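PDB 7C7U: biofilm-associated surface protein from Staphylococcus aureus, which is a cell wall-anchored surface protein that promotes biofilm formation and probably acts as a calcium-modulated switch for functional amyloid assembly. Local coordinates for residues S23-M35 / V169-S183. Sequence-based numbering, arbitrary orientation.
Sequences SLGYTDNYTFASM and VRDSRENKIVRTSES
Y26 and T27 pair in parallel with I177 and V178, tied by I177 N to G25 O, T27 N to I177 O and R179 N to T27 O, a two-bridge parallel ladder at the margin of a mixed β-sheet. Strand 176-178 is also the return arm of a β-hairpin with strand 163-171, whose turn carries a G1 bulge at N175 and K176 opposite D171, so residues 26-27 extend that hairpin. On the face bearing Y26 and I177, the two side chains run side by side, Y26 CD1 lying 3.7 Å from I177 CB. With CG anti to its own carbonyl carbon (chi1 -75°), Y26 brings its OH to E182 OE1, donating at 2.6 Å from above the carboxylate plane, the two side chains crossing at about a right angle. The R179 side chain also crosses that of Y26, with ring and guanidinium planes 41° apart and one guanidinium face resting on Y26 CB. R179 grips D28 side-on in a salt bridge, R179 NE to D28 OD2 at 3.0 Å and R179 NH2 to D28 OD1 at 3.2 Å, both oxygens met from above the carboxylate plane. On the other face T27 OG1 donates to E174 OE1 on the syn side but tilted out of the carboxylate plane. Beyond the bridge the chain turns through a type I turn, N29 to F32, with N29 OD1 forming an Asx turn to T31 N. F32 then lays its ring against V169: V169 CG1 sits over the centre, 4.0 Å from the F32 centroid and 10° off the normal, a CH-pi contact. Y70 and F118 also meet the F32 ring edge-to-face. Further on, M35 N donates to S181 O. One water accepts from both N29 N and T180 N, while T180 OG1 donates to F32 O at 2.7 Å, within its carbonyl plane.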
ATOM      1  N   SER A  23      -5.515   4.176  -0.556  1.00 47.70           N
ATOM      2  CA  SER A  23      -4.168   4.718  -0.557  1.00 46.02           C
ATOM      3  C   SER A  23      -3.572   4.636  -1.961  1.00 49.23           C
ATOM      4  O   SER A  23      -4.019   3.860  -2.811  1.00 48.08           O
ATOM      5  CB  SER A  23      -3.296   3.953   0.437  1.00 46.11           C
ATOM      6  OG  SER A  23      -3.286   2.565   0.118  1.00 43.82           O
ATOM      7  N   LEU A  24      -2.527   5.422  -2.193  1.00 44.91           N
ATOM      8  CA  LEU A  24      -1.850   5.448  -3.479  1.00 45.60           C
ATOM      9  C   LEU A  24      -0.491   4.773  -3.367  1.00 45.60           C
ATOM     10  O   LEU A  24       0.155   4.819  -2.315  1.00 42.13           O
ATOM     11  CB  LEU A  24      -1.671   6.884  -3.990  1.00 42.35           C
ATOM     12  CG  LEU A  24      -2.962   7.640  -4.316  1.00 47.54           C
ATOM     13  CD1 LEU A  24      -2.650   9.009  -4.880  1.00 50.46           C
ATOM     14  CD2 LEU A  24      -3.826   6.845  -5.281  1.00 51.57           C
ATOM     15  N   GLY A  25      -0.085   4.106  -4.449  1.00 43.39           N
ATOM     16  CA  GLY A  25       1.261   3.584  -4.545  1.00 45.57           C
ATOM     17  C   GLY A  25       2.275   4.692  -4.778  1.00 50.82           C
ATOM     18  O   GLY A  25       1.946   5.868  -4.945  1.00 52.32           O
ATOM     19  N   TYR A  26       3.545   4.294  -4.801  1.00 53.41           N
ATOM     20  CA  TYR A  26       4.657   5.219  -4.971  1.00 49.38           C
ATOM     21  C   TYR A  26       5.337   5.027  -6.325  1.00 55.04           C
ATOM     22  O   TYR A  26       5.405   3.914  -6.858  1.00 50.26           O
ATOM     23  CB  TYR A  26       5.707   5.042  -3.864  1.00 53.69           C
ATOM     24  CG  TYR A  26       5.330   5.611  -2.510  1.00 52.20           C
ATOM     25  CD1 TYR A  26       5.132   6.976  -2.331  1.00 53.18           C
ATOM     26  CD2 TYR A  26       5.199   4.780  -1.401  1.00 57.06           C
ATOM     27  CE1 TYR A  26       4.797   7.497  -1.080  1.00 54.38           C
ATOM     28  CE2 TYR A  26       4.861   5.285  -0.155  1.00 53.46           C
ATOM     29  CZ  TYR A  26       4.664   6.643   0.003  1.00 56.64           C
ATOM     30  OH  TYR A  26       4.336   7.141   1.246  1.00 57.24           O
ATOM     31  N   THR A  27       5.845   6.132  -6.870  1.00 52.70           N
ATOM     32  CA  THR A  27       6.740   6.135  -8.018  1.00 55.34           C
ATOM     33  C   THR A  27       7.936   7.015  -7.687  1.00 56.01           C
ATOM     34  O   THR A  27       7.870   7.863  -6.796  1.00 51.32           O
ATOM     35  CB  THR A  27       6.071   6.664  -9.293  1.00 56.50           C
ATOM     36  OG1 THR A  27       6.974   6.517 -10.397  1.00 59.91           O
ATOM     37  CG2 THR A  27       5.740   8.146  -9.136  1.00 53.19           C
ATOM     38  N   ASP A  28       9.043   6.794  -8.389  1.00 56.37           N
ATOM     39  CA  ASP A  28      10.254   7.574  -8.166  1.00 55.42           C
ATOM     40  C   ASP A  28      10.428   8.626  -9.253  1.00 56.13           C
ATOM     41  O   ASP A  28      10.220   8.359 -10.441  1.00 58.14           O
ATOM     42  CB  ASP A  28      11.494   6.680  -8.103  1.00 58.49           C
ATOM     43  CG  ASP A  28      11.411   5.653  -6.993  1.00 63.21           C
ATOM     44  OD1 ASP A  28      10.872   4.552  -7.240  1.00 69.57           O
ATOM     45  OD2 ASP A  28      11.873   5.948  -5.869  1.00 64.24           O
ATOM     46  N   ASN A  29      10.772   9.838  -8.821  1.00 55.49           N
ATOM     47  CA  ASN A  29      11.188  10.909  -9.719  1.00 52.14           C
ATOM     48  C   ASN A  29      12.021  11.852  -8.853  1.00 57.74           C
ATOM     49  O   ASN A  29      11.466  12.659  -8.098  1.00 52.82           O
ATOM     50  CB  ASN A  29       9.999  11.615 -10.357  1.00 52.25           C
ATOM     51  CG  ASN A  29      10.419  12.684 -11.367  1.00 53.04           C
ATOM     52  OD1 ASN A  29      11.509  13.248 -11.277  1.00 49.70           O
ATOM     53  ND2 ASN A  29       9.537  12.976 -12.322  1.00 51.51           N
ATOM     54  N   TYR A  30      13.346  11.736  -8.974  1.00 58.79           N
ATOM     55  CA  TYR A  30      14.276  12.428  -8.090  1.00 57.56           C
ATOM     56  C   TYR A  30      14.370  13.919  -8.362  1.00 56.47           C
ATOM     57  O   TYR A  30      15.102  14.612  -7.646  1.00 59.93           O
ATOM     58  CB  TYR A  30      15.655  11.776  -8.185  1.00 63.70           C
ATOM     59  CG  TYR A  30      15.602  10.275  -7.979  1.00 66.72           C
ATOM     60  CD1 TYR A  30      15.796   9.402  -9.044  1.00 69.26           C
ATOM     61  CD2 TYR A  30      15.329   9.729  -6.723  1.00 65.48           C
ATOM     62  CE1 TYR A  30      15.738   8.024  -8.868  1.00 69.89           C
ATOM     63  CE2 TYR A  30      15.268   8.348  -6.537  1.00 64.66           C
ATOM     64  CZ  TYR A  30      15.475   7.504  -7.619  1.00 70.02           C
ATOM     65  OH  TYR A  30      15.423   6.137  -7.468  1.00 77.14           O
ATOM     66  N   THR A  31      13.663  14.442  -9.361  1.00 51.32           N
ATOM     67  CA  THR A  31      13.724  15.876  -9.609  1.00 54.48           C
ATOM     68  C   THR A  31      12.828  16.674  -8.662  1.00 54.53           C
ATOM     69  O   THR A  31      12.979  17.898  -8.570  1.00 55.90           O
ATOM     70  CB  THR A  31      13.349  16.176 -11.060  1.00 53.76           C
ATOM     71  OG1 THR A  31      11.954  15.928 -11.248  1.00 54.10           O
ATOM     72  CG2 THR A  31      14.142  15.279 -12.007  1.00 56.76           C
ATOM     73  N   PHE A  32      11.902  16.024  -7.958  1.00 51.94           N
ATOM     74  CA  PHE A  32      11.012  16.706  -7.021  1.00 51.67           C
ATOM     75  C   PHE A  32      11.564  16.608  -5.605  1.00 51.07           C
ATOM     76  O   PHE A  32      11.723  15.506  -5.068  1.00 52.37           O
ATOM     77  CB  PHE A  32       9.603  16.122  -7.067  1.00 49.61           C
ATOM     78  CG  PHE A  32       8.808  16.557  -8.253  1.00 49.59           C
ATOM     79  CD1 PHE A  32       8.229  17.812  -8.284  1.00 44.50           C
ATOM     80  CD2 PHE A  32       8.625  15.705  -9.335  1.00 47.38           C
ATOM     81  CE1 PHE A  32       7.487  18.220  -9.364  1.00 44.97           C
ATOM     82  CE2 PHE A  32       7.881  16.109 -10.427  1.00 43.32           C
ATOM     83  CZ  PHE A  32       7.314  17.365 -10.441  1.00 46.40           C
ATOM     84  N   ALA A  33      11.842  17.756  -5.000  1.00 48.08           N
ATOM     85  CA  ALA A  33      12.188  17.782  -3.590  1.00 49.85           C
ATOM     86  C   ALA A  33      10.919  17.656  -2.738  1.00 50.13           C
ATOM     87  O   ALA A  33       9.787  17.649  -3.239  1.00 44.29           O
ATOM     88  CB  ALA A  33      12.963  19.055  -3.261  1.00 47.59           C
ATOM     89  N   SER A  34      11.102  17.578  -1.425  1.00 49.85           N
ATOM     90  CA  SER A  34       9.954  17.483  -0.535  1.00 47.27           C
ATOM     91  C   SER A  34       9.207  18.811  -0.503  1.00 46.29           C
ATOM     92  O   SER A  34       9.807  19.886  -0.449  1.00 46.05           O
ATOM     93  CB  SER A  34      10.394  17.089   0.875  1.00 48.06           C
ATOM     94  OG  SER A  34       9.351  16.432   1.580  1.00 51.18           O
ATOM     95  N   MET A  35       7.889  18.728  -0.561  1.00 41.24           N
ATOM     96  CA  MET A  35       7.045  19.893  -0.400  1.00 40.16           C
ATOM     97  C   MET A  35       6.758  20.089   1.079  1.00 37.84           C
ATOM     98  O   MET A  35       6.781  19.133   1.851  1.00 35.25           O
ATOM     99  CB  MET A  35       5.760  19.700  -1.188  1.00 43.35           C
ATOM    100  CG  MET A  35       6.032  19.587  -2.665  1.00 45.84           C
ATOM    101  SD  MET A  35       4.627  20.272  -3.496  1.00 49.93           S
ATOM    102  CE  MET A  35       4.430  21.723  -2.506  1.00 40.24           C
ATOM    103  N   VAL A 169       3.422  15.538  -4.427  1.00 36.46           N
ATOM    104  CA  VAL A 169       3.249  15.631  -5.867  1.00 40.35           C
ATOM    105  C   VAL A 169       2.716  14.289  -6.363  1.00 35.96           C
ATOM    106  O   VAL A 169       3.254  13.232  -6.016  1.00 36.86           O
ATOM    107  CB  VAL A 169       4.576  15.994  -6.559  1.00 40.70           C
ATOM    108  CG1 VAL A 169       4.437  15.941  -8.076  1.00 39.83           C
ATOM    109  CG2 VAL A 169       5.038  17.379  -6.116  1.00 38.19           C
ATOM    110  N   ARG A 170       1.637  14.329  -7.140  1.00 35.67           N
ATOM    111  CA  ARG A 170       1.069  13.133  -7.744  1.00 39.61           C
ATOM    112  C   ARG A 170       1.430  13.088  -9.221  1.00 41.12           C
ATOM    113  O   ARG A 170       1.242  14.073  -9.941  1.00 40.59           O
ATOM    114  CB  ARG A 170      -0.451  13.090  -7.589  1.00 38.41           C
ATOM    115  CG  ARG A 170      -1.080  11.711  -7.962  1.00 40.37           C
ATOM    116  CD  ARG A 170      -2.588  11.692  -7.718  1.00 39.14           C
ATOM    117  NE  ARG A 170      -3.301  12.685  -8.529  1.00 40.46           N
ATOM    118  CZ  ARG A 170      -3.828  12.452  -9.730  1.00 47.62           C
ATOM    119  NH1 ARG A 170      -4.455  13.427 -10.373  1.00 42.84           N
ATOM    120  NH2 ARG A 170      -3.765  11.238 -10.279  1.00 45.45           N
ATOM    121  N   ASP A 171       1.950  11.945  -9.660  1.00 45.75           N
ATOM    122  CA  ASP A 171       2.119  11.626 -11.079  1.00 44.20           C
ATOM    123  C   ASP A 171       0.742  11.275 -11.615  1.00 46.79           C
ATOM    124  O   ASP A 171       0.214  10.195 -11.340  1.00 49.68           O
ATOM    125  CB  ASP A 171       3.111  10.476 -11.241  1.00 49.72           C
ATOM    126  CG  ASP A 171       3.374  10.087 -12.711  1.00 52.72           C
ATOM    127  OD1 ASP A 171       2.566  10.416 -13.610  1.00 49.12           O
ATOM    128  OD2 ASP A 171       4.409   9.426 -12.949  1.00 53.34           O
ATOM    129  N   SER A 172       0.134  12.193 -12.370  1.00 45.68           N
ATOM    130  CA  SER A 172      -1.230  11.953 -12.831  1.00 47.89           C
ATOM    131  C   SER A 172      -1.290  10.907 -13.935  1.00 55.55           C
ATOM    132  O   SER A 172      -2.367  10.360 -14.192  1.00 57.91           O
ATOM    133  CB  SER A 172      -1.881  13.246 -13.312  1.00 48.23           C
ATOM    134  OG  SER A 172      -1.281  13.679 -14.511  1.00 52.45           O
ATOM    135  N   ARG A 173      -0.165  10.623 -14.598  1.00 53.30           N
ATOM    136  CA  ARG A 173      -0.159   9.539 -15.574  1.00 56.43           C
ATOM    137  C   ARG A 173      -0.224   8.184 -14.879  1.00 57.49           C
ATOM    138  O   ARG A 173      -0.923   7.276 -15.343  1.00 60.09           O
ATOM    139  CB  ARG A 173       1.077   9.634 -16.470  1.00 59.71           C
ATOM    140  CG  ARG A 173       1.140   8.547 -17.549  1.00 63.00           C
ATOM    141  CD  ARG A 173       2.399   8.653 -18.395  1.00 62.07           C
ATOM    142  NE  ARG A 173       2.571   9.982 -18.977  1.00 65.63           N
ATOM    143  CZ  ARG A 173       3.621  10.342 -19.712  1.00 64.07           C
ATOM    144  NH1 ARG A 173       4.587   9.467 -19.955  1.00 62.05           N
ATOM    145  NH2 ARG A 173       3.707  11.576 -20.199  1.00 64.39           N
ATOM    146  N   GLU A 174       0.462   8.036 -13.743  1.00 54.35           N
ATOM    147  CA  GLU A 174       0.518   6.760 -13.044  1.00 57.77           C
ATOM    148  C   GLU A 174      -0.396   6.688 -11.824  1.00 60.09           C
ATOM    149  O   GLU A 174      -0.575   5.593 -11.274  1.00 59.70           O
ATOM    150  CB  GLU A 174       1.957   6.456 -12.604  1.00 55.37           C
ATOM    151  CG  GLU A 174       3.011   6.630 -13.681  1.00 58.87           C
ATOM    152  CD  GLU A 174       4.394   6.210 -13.203  1.00 62.62           C
ATOM    153  OE1 GLU A 174       4.526   5.870 -12.008  1.00 63.46           O
ATOM    154  OE2 GLU A 174       5.347   6.215 -14.014  1.00 65.68           O
ATOM    155  N   ASN A 175      -1.002   7.806 -11.414  1.00 51.61           N
ATOM    156  CA  ASN A 175      -1.762   7.890 -10.163  1.00 50.47           C
ATOM    157  C   ASN A 175      -0.940   7.358  -8.989  1.00 51.52           C
ATOM    158  O   ASN A 175      -1.414   6.571  -8.169  1.00 51.88           O
ATOM    159  CB  ASN A 175      -3.102   7.151 -10.275  1.00 52.18           C
ATOM    160  CG  ASN A 175      -4.064   7.480  -9.130  1.00 56.34           C
ATOM    161  OD1 ASN A 175      -4.068   8.597  -8.603  1.00 51.93           O
ATOM    162  ND2 ASN A 175      -4.888   6.504  -8.746  1.00 50.67           N
ATOM    163  N   LYS A 176       0.315   7.805  -8.912  1.00 50.80           N
ATOM    164  CA  LYS A 176       1.221   7.431  -7.835  1.00 50.38           C
ATOM    165  C   LYS A 176       1.814   8.669  -7.180  1.00 47.37           C
ATOM    166  O   LYS A 176       1.873   9.746  -7.779  1.00 45.75           O
ATOM    167  CB  LYS A 176       2.351   6.523  -8.332  1.00 48.14           C
ATOM    168  CG  LYS A 176       1.844   5.268  -9.029  1.00 51.52           C
ATOM    169  CD  LYS A 176       2.832   4.143  -8.852  1.00 53.72           C
ATOM    170  CE  LYS A 176       2.189   2.796  -9.139  1.00 57.81           C
ATOM    171  NZ  LYS A 176       3.101   1.696  -8.744  1.00 58.03           N
ATOM    172  N   ILE A 177       2.276   8.488  -5.941  1.00 45.52           N
ATOM    173  CA  ILE A 177       2.948   9.545  -5.191  1.00 46.61           C
ATOM    174  C   ILE A 177       4.433   9.519  -5.520  1.00 45.33           C
ATOM    175  O   ILE A 177       5.088   8.474  -5.405  1.00 48.00           O
ATOM    176  CB  ILE A 177       2.726   9.379  -3.676  1.00 43.86           C
ATOM    177  CG1 ILE A 177       1.235   9.415  -3.339  1.00 42.30           C
ATOM    178  CG2 ILE A 177       3.488  10.456  -2.898  1.00 45.58           C
ATOM    179  CD1 ILE A 177       0.929   8.913  -1.945  1.00 44.92           C
ATOM    180  N   VAL A 178       4.958  10.668  -5.930  1.00 41.98           N
ATOM    181  CA  VAL A 178       6.392  10.874  -6.110  1.00 45.78           C
ATOM    182  C   VAL A 178       7.052  10.784  -4.738  1.00 48.14           C
ATOM    183  O   VAL A 178       6.869  11.668  -3.896  1.00 44.61           O
ATOM    184  CB  VAL A 178       6.684  12.220  -6.780  1.00 44.09           C
ATOM    185  CG1 VAL A 178       8.185  12.383  -7.030  1.00 41.17           C
ATOM    186  CG2 VAL A 178       5.868  12.356  -8.067  1.00 43.51           C
ATOM    187  N   ARG A 179       7.845   9.730  -4.525  1.00 46.76           N
ATOM    188  CA  ARG A 179       8.285   9.371  -3.179  1.00 50.96           C
ATOM    189  C   ARG A 179       8.988  10.531  -2.479  1.00 48.14           C
ATOM    190  O   ARG A 179       8.706  10.826  -1.311  1.00 46.27           O
ATOM    191  CB  ARG A 179       9.195   8.145  -3.257  1.00 55.24           C
ATOM    192  CG  ARG A 179       9.806   7.684  -1.943  1.00 57.52           C
ATOM    193  CD  ARG A 179      10.665   6.436  -2.170  1.00 57.34           C
ATOM    194  NE  ARG A 179      10.264   5.722  -3.381  1.00 60.78           N
ATOM    195  CZ  ARG A 179       9.524   4.616  -3.398  1.00 63.28           C
ATOM    196  NH1 ARG A 179       9.105   4.074  -2.261  1.00 67.16           N
ATOM    197  NH2 ARG A 179       9.204   4.045  -4.554  1.00 60.98           N
ATOM    198  N   THR A 180       9.876  11.227  -3.183  1.00 48.13           N
ATOM    199  CA  THR A 180      10.681  12.255  -2.535  1.00 45.52           C
ATOM    200  C   THR A 180       9.913  13.544  -2.276  1.00 42.90           C
ATOM    201  O   THR A 180      10.430  14.421  -1.582  1.00 42.47           O
ATOM    202  CB  THR A 180      11.919  12.561  -3.382  1.00 50.33           C
ATOM    203  OG1 THR A 180      11.518  12.813  -4.733  1.00 50.02           O
ATOM    204  CG2 THR A 180      12.863  11.375  -3.372  1.00 44.54           C
ATOM    205  N   SER A 181       8.695  13.677  -2.794  1.00 42.82           N
ATOM    206  CA  SER A 181       7.924  14.900  -2.614  1.00 42.02           C
ATOM    207  C   SER A 181       7.086  14.902  -1.341  1.00 40.61           C
ATOM    208  O   SER A 181       6.584  15.963  -0.952  1.00 38.15           O
ATOM    209  CB  SER A 181       6.994  15.114  -3.806  1.00 40.32           C
ATOM    210  OG  SER A 181       5.899  14.226  -3.742  1.00 37.38           O
ATOM    211  N   GLU A 182       6.947  13.753  -0.688  1.00 37.20           N
ATOM    212  CA  GLU A 182       5.911  13.550   0.312  1.00 38.62           C
ATOM    213  C   GLU A 182       6.258  14.218   1.635  1.00 37.11           C
ATOM    214  O   GLU A 182       7.378  14.107   2.150  1.00 32.04           O
ATOM    215  CB  GLU A 182       5.677  12.055   0.525  1.00 38.81           C
ATOM    216  CG  GLU A 182       4.523  11.752   1.464  1.00 46.90           C
ATOM    217  CD  GLU A 182       4.695  10.443   2.212  1.00 53.44           C
ATOM    218  OE1 GLU A 182       5.325   9.509   1.660  1.00 49.41           O
ATOM    219  OE2 GLU A 182       4.192  10.353   3.358  1.00 55.07           O
ATOM    220  N   SER A 183       5.271  14.894   2.203  1.00 30.79           N
ATOM    221  CA  SER A 183       5.411  15.453   3.527  1.00 32.90           C
ATOM    222  C   SER A 183       4.075  15.330   4.230  1.00 30.08           C
ATOM    223  O   SER A 183       3.032  15.267   3.585  1.00 33.21           O
ATOM    224  CB  SER A 183       5.827  16.920   3.451  1.00 32.49           C
ATOM    225  OG  SER A 183       6.461  17.325   4.636  1.00 40.21           O
TER
HETATM  226  O   HOH W   1      10.712  10.305  -6.087  1.00 48.65           O